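Local coordinates for serpin 2 (Anopheles gambiae, PDB 3PZF), which inhibits the clip-domain serine proteases CLIPB9, CLIPB10 and CLIPB4, thereby restraining phenoloxidase activation and melanization in mosquito hemolymph, at residues 95-100 against 378-383; 280-285 against 365-370; 294-299 against 331-336. All blocks are in the same frame, centred on the assembly; numbering follows the deposited sequence.

Contact 1 of 3, residues 95-100 against 378-383; sequences ESAQQD and IEDETL
Ser-96, near the end of helix 83-98, meets the carboxylate of Asp-380 through a single short hydrogen bond. Its OG donates to OD2 of Asp-380 at 2.6 Å and reaches the syn lone pair, the one on the side of OD1. The serine hydroxyl lies anti to its own backbone N (chi1 173°), a setting that carries OG out to the acid. Beside this polar bond, CD1 of Leu-383 packs on CB of Ser-96 at 3.5 Å, and the Leu-383 side chain also touches Gln-92 and Leu-93 of the same helix.

The second shell fixes the other carboxylate oxygen. OD1 of Asp-380 accepts from the backbone N of Thr-382 at 2.9 Å, which makes an Asx turn, and also from OG1 of Thr-382 at 2.7 Å. This turn ends strand 374-380, which pairs with strands 244-251 and 386-392 in serpin sheet B, so the serine bond ties helix 83-98 to that sheet. Lys-243, which the Asp-380 side chain touches, also donates from NZ to the backbone O of Ser-96. With three donors shared between its two oxygens, the buried Asp-380 is held against rotation, and its ionised form is probably favoured.

Contact 2 of 3, residues 280-285 against 365-370; sequences EVNVTL and VQIFNA
Asn-282 pairs with Ile-367, and its O takes the N-H of Phe-368, in a parallel ladder of five hydrogen bonds. Gln-366 N donates to Glu-280 O at 3.0 Å, almost straight at 178°, and Asn-282 N returns to Gln-366 O at 2.8 Å. Phe-368 N then gives to Asn-282 O, also 2.8 Å, before Thr-284 N reaches Phe-368 O and Ala-370 N reaches Thr-284 O, each at 2.9 Å. The middle three arrive nearly along the C=O axis. Asn-282, Thr-284, Gln-366 and Phe-368 thus spend both N and O on this partner. In the serpin fold this is the edge of sheet C, where the chain re-enters the body after the reactive-site loop. The alternate residues Val-281, Val-283 and Leu-285 bond instead to Gly-220, Gln-218 and Met-216 of strand 211-227, while Ile-367 O accepts from Gln-233 NE2. The Asn-282 side chain is engaged too, ND2 donating to OD1 of Asn-219. On the side of the sheet bearing Val-281, Val-283 and Phe-368, CG of Phe-368 lies anti to its backbone N (chi1 -178°), and Leu-285 CD2 comes to the ring's edge, 3.9 Å from Phe-368 CE2. On the other side, Thr-284 and Asn-369 point the same way, side by side, Thr-284 CG2 3.5 Å from Asn-369 OD1.

Contact 3 of 3, residues 294-299 against 331-336; sequences EQLNEP and SRIFQK
Gln-295 meets both Arg-332 and Phe-334, its amide plane turned nearly perpendicular to both flat groups. CG of Gln-295 lies anti to the backbone N (chi1 172°) and the chain runs extended beyond it, which puts the amide out beside Arg-332. There the amide is 84° from the guanidinium plane, and NH1 of Arg-332 donates to OE1 of Gln-295 at 3.1 Å. The same amide is 90° from the Phe-334 ring, whose CE1 lies 3.7 Å from OE1 of Gln-295. The other terminal nitrogen of Arg-332, NH2, is bound by the backbone O of Glu-173, so the guanidinium is tethered at two points.

Asn-297 uses the two polar ends of its amide on the backbone of 331-333. OD1 of Asn-297 accepts from Ile-333 N at 3.0 Å, with the donor in the carbonyl plane, while ND2 of Asn-297 gives to Ser-331 O at 3.0 Å. One side chain thereby carries the pairing past the point where strand 277-295 gives way to helix 297-302. Leu-296 crosses Ile-333 at about a right angle, CD1 on CG2 at 3.8 Å.

Backbone bonds set the register: Glu-294 and Gln-335 form a hydrogen-bonded antiparallel pair, and Leu-296 N donates to Ile-333 O at 2.8 Å. The last part of strand 277-295 and strand 332-341 are s6A and s5A of sheet A, which takes up the reactive-site loop in serpin inhibition; s5A leads within a few residues to the hinge region, 344-348.

The three contacts lie well apart, without touching. About 27 Å separates the centres of contacts 1 and 2. The centres of contacts 1 and 3 are about 24 Å apart, and those of contacts 2 and 3 about 37 Å. Contacts 2 and 3 share the long strand 277-295, on opposite sides of the chain's centre. Along the sequence the pairings enclose one another, contact 3 innermost, then 2, then 1. Strand 332-341 precedes the hinge and strand 366-369 follows the inferred reactive bond, so they flank the reactive-site loop; as in other serpins, that loop would probably move into sheet A, to which contact 3 belongs, on inhibition. Strand 374-380 comes next and ends at contact 1, meeting helix 83-98.

Contact 1 of 3, residues 95-100 against 378-383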
loop_
_atom_site.group_PDB
_atom_site.type_symbol
_atom_site.label_atom_id
_atom_site.label_comp_id
_atom_site.label_asym_id
_atom_site.label_seq_id
_atom_site.Cartn_x
_atom_site.Cartn_y
_atom_site.Cartn_z
ATOM N N GLU A 95 9.052 1.532 11.749
ATOM C CA GLU A 95 10.008 0.602 12.331
ATOM C C GLU A 95 9.350 -0.730 12.722
ATOM O O GLU A 95 9.986 -1.782 12.667
ATOM C CB GLU A 95 10.747 1.278 13.504
ATOM C CG GLU A 95 11.674 2.397 12.994
ATOM C CD GLU A 95 12.432 3.140 14.083
ATOM O OE1 GLU A 95 12.111 2.963 15.277
ATOM O OE2 GLU A 95 13.344 3.921 13.716
ATOM N N SER A 96 8.073 -0.700 13.098
ATOM C CA SER A 96 7.372 -1.928 13.447
ATOM C C SER A 96 7.198 -2.755 12.171
ATOM O O SER A 96 7.336 -3.976 12.179
ATOM C CB SER A 96 5.988 -1.635 14.027
ATOM O OG SER A 96 5.233 -2.833 14.230
ATOM N N ALA A 97 6.877 -2.078 11.075
ATOM C CA ALA A 97 6.609 -2.787 9.813
ATOM C C ALA A 97 7.875 -3.340 9.187
ATOM O O ALA A 97 7.890 -4.473 8.696
ATOM C CB ALA A 97 5.926 -1.867 8.807
ATOM N N GLN A 98 8.933 -2.535 9.191
ATOM C CA GLN A 98 10.138 -2.857 8.442
ATOM C C GLN A 98 11.163 -3.527 9.319
ATOM O O GLN A 98 12.280 -3.784 8.869
ATOM C CB GLN A 98 10.803 -1.605 7.891
ATOM C CG GLN A 98 10.040 -0.855 6.854
ATOM C CD GLN A 98 10.837 0.340 6.394
ATOM O OE1 GLN A 98 11.468 0.306 5.346
ATOM N NE2 GLN A 98 10.857 1.385 7.200
ATOM N N GLN A 99 10.790 -3.794 10.565
ATOM C CA GLN A 99 11.752 -4.295 11.541
ATOM C C GLN A 99 12.567 -5.394 10.883
ATOM O O GLN A 99 12.006 -6.301 10.273
ATOM C CB GLN A 99 11.035 -4.840 12.784
ATOM N N ASP A 100 13.890 -5.300 10.965
ATOM C CA ASP A 100 14.732 -6.372 10.456
ATOM C C ASP A 100 14.486 -7.610 11.299
ATOM O O ASP A 100 14.521 -7.557 12.532
ATOM C CB ASP A 100 16.213 -5.977 10.456
ATOM C CG ASP A 100 16.528 -4.904 9.424
ATOM O OD1 ASP A 100 15.752 -4.766 8.450
ATOM O OD2 ASP A 100 17.548 -4.197 9.587
ATOM N N ILE A 378 -2.734 -6.117 3.485
ATOM C CA ILE A 378 -1.795 -6.665 4.447
ATOM C C ILE A 378 -1.681 -5.654 5.562
ATOM O O ILE A 378 -1.466 -4.470 5.287
ATOM C CB ILE A 378 -0.425 -6.887 3.814
ATOM C CG1 ILE A 378 -0.552 -7.969 2.715
ATOM C CG2 ILE A 378 0.585 -7.358 4.898
ATOM C CD1 ILE A 378 0.734 -8.199 1.984
ATOM N N GLU A 379 -1.813 -6.110 6.800
ATOM C CA GLU A 379 -1.791 -5.191 7.942
ATOM C C GLU A 379 -0.743 -5.615 8.964
ATOM O O GLU A 379 -0.471 -6.798 9.116
ATOM C CB GLU A 379 -3.198 -5.183 8.539
ATOM C CG GLU A 379 -3.366 -4.884 9.993
ATOM C CD GLU A 379 -4.832 -4.968 10.353
ATOM O OE1 GLU A 379 -5.629 -4.288 9.682
ATOM O OE2 GLU A 379 -5.195 -5.744 11.260
ATOM N N ASP A 380 -0.137 -4.623 9.613
ATOM C CA ASP A 380 0.657 -4.807 10.828
ATOM C C ASP A 380 -0.352 -4.987 11.967
ATOM O O ASP A 380 -1.059 -4.061 12.323
ATOM C CB ASP A 380 1.544 -3.563 11.041
ATOM C CG ASP A 380 2.394 -3.647 12.308
ATOM O OD1 ASP A 380 2.026 -4.390 13.244
ATOM O OD2 ASP A 380 3.450 -2.971 12.356
ATOM N N GLU A 381 -0.474 -6.205 12.486
ATOM C CA GLU A 381 -1.545 -6.511 13.424
ATOM C C GLU A 381 -1.236 -6.011 14.826
ATOM O O GLU A 381 -2.065 -6.144 15.709
ATOM C CB GLU A 381 -1.801 -8.003 13.467
ATOM C CG GLU A 381 -2.196 -8.542 12.094
ATOM C CD GLU A 381 -2.781 -9.911 12.206
ATOM O OE1 GLU A 381 -4.006 -10.029 12.008
ATOM O OE2 GLU A 381 -2.020 -10.843 12.539
ATOM N N THR A 382 -0.041 -5.465 15.030
ATOM C CA THR A 382 0.288 -4.903 16.353
ATOM C C THR A 382 -0.150 -3.448 16.454
ATOM O O THR A 382 -0.419 -2.950 17.561
ATOM C CB THR A 382 1.785 -4.991 16.724
ATOM O OG1 THR A 382 2.553 -4.097 15.912
ATOM C CG2 THR A 382 2.316 -6.415 16.605
ATOM N N LEU A 383 -0.271 -2.780 15.310
ATOM C CA LEU A 383 -0.563 -1.355 15.293
ATOM C C LEU A 383 -1.702 -0.929 14.387
ATOM O O LEU A 383 -2.115 0.244 14.433
ATOM C CB LEU A 383 0.698 -0.582 14.910
ATOM C CG LEU A 383 1.813 -0.665 15.964
ATOM C CD1 LEU A 383 3.127 -0.144 15.405
ATOM C CD2 LEU A 383 1.427 0.093 17.212
#

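Contact 2 of 3, residues 280-285 against 365-370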
loop_
_atom_site.group_PDB
_atom_site.type_symbol
_atom_site.label_atom_id
_atom_site.label_comp_id
_atom_site.label_asym_id
_atom_site.label_seq_id
_atom_site.Cartn_x
_atom_site.Cartn_y
_atom_site.Cartn_z
ATOM N N GLU A 280 -13.063 -23.567 11.213
ATOM C CA GLU A 280 -12.514 -24.468 10.204
ATOM C C GLU A 280 -12.953 -23.920 8.856
ATOM O O GLU A 280 -14.140 -23.687 8.660
ATOM C CB GLU A 280 -13.067 -25.876 10.403
ATOM C CG GLU A 280 -12.177 -26.758 11.244
ATOM C CD GLU A 280 -10.934 -27.187 10.483
ATOM O OE1 GLU A 280 -11.033 -27.401 9.251
ATOM O OE2 GLU A 280 -9.859 -27.302 11.111
ATOM N N VAL A 281 -12.018 -23.692 7.927
ATOM C CA VAL A 281 -12.389 -23.113 6.644
ATOM C C VAL A 281 -11.657 -23.840 5.540
ATOM O O VAL A 281 -10.473 -24.125 5.674
ATOM C CB VAL A 281 -11.996 -21.630 6.532
ATOM C CG1 VAL A 281 -12.595 -20.986 5.246
ATOM C CG2 VAL A 281 -12.422 -20.865 7.789
ATOM N N ASN A 282 -12.367 -24.142 4.466
ATOM C CA ASN A 282 -11.709 -24.615 3.245
ATOM C C ASN A 282 -11.504 -23.420 2.332
ATOM O O ASN A 282 -12.480 -22.789 1.908
ATOM C CB ASN A 282 -12.521 -25.683 2.517
ATOM C CG ASN A 282 -11.747 -26.251 1.327
ATOM O OD1 ASN A 282 -11.706 -25.646 0.264
ATOM N ND2 ASN A 282 -11.107 -27.397 1.528
ATOM N N VAL A 283 -10.237 -23.094 2.073
ATOM C CA VAL A 283 -9.851 -21.872 1.394
ATOM C C VAL A 283 -9.338 -22.211 0.015
ATOM O O VAL A 283 -8.424 -23.030 -0.117
ATOM C CB VAL A 283 -8.674 -21.169 2.133
ATOM C CG1 VAL A 283 -8.162 -19.957 1.338
ATOM C CG2 VAL A 283 -9.104 -20.753 3.550
ATOM N N THR A 284 -9.955 -21.602 -0.999
ATOM C CA THR A 284 -9.451 -21.663 -2.380
ATOM C C THR A 284 -9.142 -20.238 -2.837
ATOM O O THR A 284 -10.031 -19.374 -2.779
ATOM C CB THR A 284 -10.520 -22.254 -3.347
ATOM O OG1 THR A 284 -10.863 -23.575 -2.936
ATOM C CG2 THR A 284 -9.966 -22.320 -4.808
ATOM N N LEU A 285 -7.903 -20.005 -3.285
ATOM C CA LEU A 285 -7.447 -18.682 -3.725
ATOM C C LEU A 285 -6.718 -18.832 -5.040
ATOM O O LEU A 285 -5.985 -19.817 -5.236
ATOM C CB LEU A 285 -6.464 -18.066 -2.749
ATOM C CG LEU A 285 -7.070 -17.586 -1.417
ATOM C CD1 LEU A 285 -5.913 -17.187 -0.526
ATOM C CD2 LEU A 285 -7.972 -16.390 -1.673
ATOM N N VAL A 365 -17.088 -27.378 8.376
ATOM C CA VAL A 365 -16.189 -26.513 7.594
ATOM C C VAL A 365 -16.910 -25.428 6.771
ATOM O O VAL A 365 -17.843 -25.717 6.036
ATOM C CB VAL A 365 -15.334 -27.363 6.637
ATOM C CG1 VAL A 365 -14.307 -26.496 5.939
ATOM C CG2 VAL A 365 -14.637 -28.483 7.407
ATOM N N GLN A 366 -16.414 -24.193 6.836
ATOM C CA GLN A 366 -16.973 -23.091 6.065
ATOM C C GLN A 366 -16.179 -23.071 4.755
ATOM O O GLN A 366 -15.029 -23.465 4.750
ATOM C CB GLN A 366 -16.762 -21.752 6.785
ATOM C CG GLN A 366 -17.338 -21.741 8.216
ATOM C CD GLN A 366 -18.792 -22.174 8.214
ATOM O OE1 GLN A 366 -19.151 -23.262 8.706
ATOM N NE2 GLN A 366 -19.636 -21.350 7.611
ATOM N N ILE A 367 -16.774 -22.617 3.665
ATOM C CA ILE A 367 -16.095 -22.651 2.360
ATOM C C ILE A 367 -15.860 -21.246 1.869
ATOM O O ILE A 367 -16.805 -20.488 1.732
ATOM C CB ILE A 367 -16.946 -23.369 1.288
ATOM C CG1 ILE A 367 -17.232 -24.808 1.710
ATOM C CG2 ILE A 367 -16.245 -23.312 -0.087
ATOM C CD1 ILE A 367 -16.000 -25.627 1.903
ATOM N N PHE A 368 -14.595 -20.912 1.575
ATOM C CA PHE A 368 -14.224 -19.602 1.060
ATOM C C PHE A 368 -13.579 -19.886 -0.298
ATOM O O PHE A 368 -12.474 -20.396 -0.352
ATOM C CB PHE A 368 -13.187 -18.957 1.979
ATOM C CG PHE A 368 -12.765 -17.560 1.577
ATOM C CD1 PHE A 368 -13.394 -16.457 2.130
ATOM C CD2 PHE A 368 -11.709 -17.342 0.678
ATOM C CE1 PHE A 368 -12.984 -15.151 1.799
ATOM C CE2 PHE A 368 -11.310 -16.037 0.364
ATOM C CZ PHE A 368 -11.972 -14.960 0.910
ATOM N N ASN A 369 -14.283 -19.585 -1.375
ATOM C CA ASN A 369 -13.818 -19.972 -2.707
ATOM C C ASN A 369 -13.738 -18.744 -3.576
ATOM O O ASN A 369 -14.744 -18.321 -4.155
ATOM C CB ASN A 369 -14.756 -21.025 -3.328
ATOM C CG ASN A 369 -14.314 -21.466 -4.735
ATOM O OD1 ASN A 369 -13.228 -21.114 -5.235
ATOM N ND2 ASN A 369 -15.177 -22.238 -5.389
ATOM N N ALA A 370 -12.547 -18.144 -3.626
ATOM C CA ALA A 370 -12.358 -16.862 -4.295
ATOM C C ALA A 370 -12.158 -17.049 -5.809
ATOM O O ALA A 370 -11.060 -16.858 -6.309
ATOM C CB ALA A 370 -11.131 -16.121 -3.696
#

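Contact 3 of 3, residues 294-299 against 331-336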
loop_
_atom_site.group_PDB
_atom_site.type_symbol
_atom_site.label_atom_id
_atom_site.label_comp_id
_atom_site.label_asym_id
_atom_site.label_seq_id
_atom_site.Cartn_x
_atom_site.Cartn_y
_atom_site.Cartn_z
ATOM N N GLU A 294 1.457 4.231 -10.225
ATOM C CA GLU A 294 0.553 5.335 -10.511
ATOM C C GLU A 294 1.163 6.670 -10.096
ATOM O O GLU A 294 1.896 6.747 -9.111
ATOM C CB GLU A 294 -0.791 5.156 -9.798
ATOM C CG GLU A 294 -1.806 6.241 -10.160
ATOM C CD GLU A 294 -3.225 5.897 -9.775
ATOM O OE1 GLU A 294 -3.414 5.245 -8.725
ATOM O OE2 GLU A 294 -4.154 6.275 -10.522
ATOM N N GLN A 295 0.831 7.708 -10.840
ATOM C CA GLN A 295 1.193 9.048 -10.423
ATOM C C GLN A 295 0.037 9.482 -9.521
ATOM O O GLN A 295 -1.135 9.371 -9.914
ATOM C CB GLN A 295 1.334 9.955 -11.640
ATOM C CG GLN A 295 1.528 11.395 -11.274
ATOM C CD GLN A 295 1.678 12.253 -12.526
ATOM O OE1 GLN A 295 2.404 11.889 -13.453
ATOM N NE2 GLN A 295 0.970 13.369 -12.567
ATOM N N LEU A 296 0.361 9.943 -8.313
ATOM C CA LEU A 296 -0.644 10.136 -7.262
ATOM C C LEU A 296 -1.261 11.536 -7.293
ATOM O O LEU A 296 -2.233 11.771 -6.588
ATOM C CB LEU A 296 -0.046 9.871 -5.873
ATOM C CG LEU A 296 0.572 8.480 -5.649
ATOM C CD1 LEU A 296 0.963 8.299 -4.150
ATOM C CD2 LEU A 296 -0.414 7.353 -6.083
ATOM N N ASN A 297 -0.733 12.442 -8.121
ATOM C CA ASN A 297 -1.287 13.806 -8.190
ATOM C C ASN A 297 -2.815 13.784 -8.354
ATOM O O ASN A 297 -3.555 14.394 -7.571
ATOM C CB ASN A 297 -0.685 14.623 -9.351
ATOM C CG ASN A 297 0.816 14.841 -9.214
ATOM O OD1 ASN A 297 1.542 13.942 -8.809
ATOM N ND2 ASN A 297 1.292 16.047 -9.569
ATOM N N GLU A 298 -3.284 13.085 -9.381
ATOM C CA GLU A 298 -4.692 13.149 -9.747
ATOM C C GLU A 298 -5.595 12.556 -8.653
ATOM O O GLU A 298 -6.534 13.214 -8.200
ATOM C CB GLU A 298 -4.909 12.466 -11.099
ATOM C CG GLU A 298 -6.348 12.013 -11.370
ATOM C CD GLU A 298 -7.330 13.172 -11.478
ATOM O OE1 GLU A 298 -6.941 14.323 -11.174
ATOM O OE2 GLU A 298 -8.492 12.926 -11.871
ATOM N N PRO A 299 -5.311 11.322 -8.206
ATOM C CA PRO A 299 -6.160 10.778 -7.132
ATOM C C PRO A 299 -6.105 11.579 -5.829
ATOM O O PRO A 299 -7.124 11.669 -5.148
ATOM C CB PRO A 299 -5.611 9.359 -6.915
ATOM C CG PRO A 299 -4.284 9.327 -7.564
ATOM C CD PRO A 299 -4.354 10.323 -8.706
ATOM N N SER A 331 6.570 18.368 -8.057
ATOM C CA SER A 331 6.025 18.321 -9.415
ATOM C C SER A 331 5.121 17.126 -9.602
ATOM O O SER A 331 3.984 17.273 -10.035
ATOM C CB SER A 331 7.152 18.251 -10.430
ATOM O OG SER A 331 8.089 19.280 -10.179
ATOM N N ARG A 332 5.652 15.944 -9.309
ATOM C CA ARG A 332 4.923 14.681 -9.510
ATOM C C ARG A 332 5.232 13.738 -8.374
ATOM O O ARG A 332 6.351 13.761 -7.848
ATOM C CB ARG A 332 5.380 14.029 -10.805
ATOM C CG ARG A 332 5.056 14.844 -12.060
ATOM C CD ARG A 332 5.498 14.110 -13.288
ATOM N NE ARG A 332 5.443 14.959 -14.475
ATOM C CZ ARG A 332 4.664 14.736 -15.535
ATOM N NH1 ARG A 332 3.848 13.682 -15.578
ATOM N NH2 ARG A 332 4.706 15.576 -16.562
ATOM N N ILE A 333 4.240 12.927 -7.991
ATOM C CA ILE A 333 4.412 11.907 -6.969
ATOM C C ILE A 333 4.140 10.562 -7.618
ATOM O O ILE A 333 3.095 10.362 -8.245
ATOM C CB ILE A 333 3.424 12.096 -5.782
ATOM C CG1 ILE A 333 3.644 13.477 -5.148
ATOM C CG2 ILE A 333 3.611 10.995 -4.746
ATOM C CD1 ILE A 333 2.686 13.791 -4.009
ATOM N N PHE A 334 5.077 9.634 -7.477
ATOM C CA PHE A 334 4.899 8.301 -8.059
ATOM C C PHE A 334 4.965 7.251 -6.956
ATOM O O PHE A 334 5.794 7.350 -6.045
ATOM C CB PHE A 334 6.000 8.000 -9.083
ATOM C CG PHE A 334 5.970 8.880 -10.317
ATOM C CD1 PHE A 334 5.062 8.635 -11.341
ATOM C CD2 PHE A 334 6.883 9.909 -10.471
ATOM C CE1 PHE A 334 5.047 9.431 -12.478
ATOM C CE2 PHE A 334 6.870 10.718 -11.602
ATOM C CZ PHE A 334 5.955 10.468 -12.609
ATOM N N GLN A 335 4.105 6.234 -7.031
ATOM C CA GLN A 335 4.235 5.108 -6.126
ATOM C C GLN A 335 4.144 3.824 -6.934
ATOM O O GLN A 335 3.340 3.730 -7.870
ATOM C CB GLN A 335 3.107 5.094 -5.074
ATOM C CG GLN A 335 3.192 3.875 -4.181
ATOM C CD GLN A 335 2.210 3.884 -2.999
ATOM O OE1 GLN A 335 2.588 4.136 -1.846
ATOM N NE2 GLN A 335 0.965 3.544 -3.278
ATOM N N LYS A 336 4.968 2.841 -6.608
ATOM C CA LYS A 336 4.818 1.529 -7.258
ATOM C C LYS A 336 4.963 0.434 -6.213
ATOM O O LYS A 336 5.716 0.567 -5.248
ATOM C CB LYS A 336 5.854 1.329 -8.358
ATOM C CG LYS A 336 5.653 0.022 -9.177
ATOM C CD LYS A 336 6.498 0.101 -10.513
ATOM C CE LYS A 336 6.117 -1.024 -11.489
ATOM N NZ LYS A 336 6.793 -0.887 -12.862
#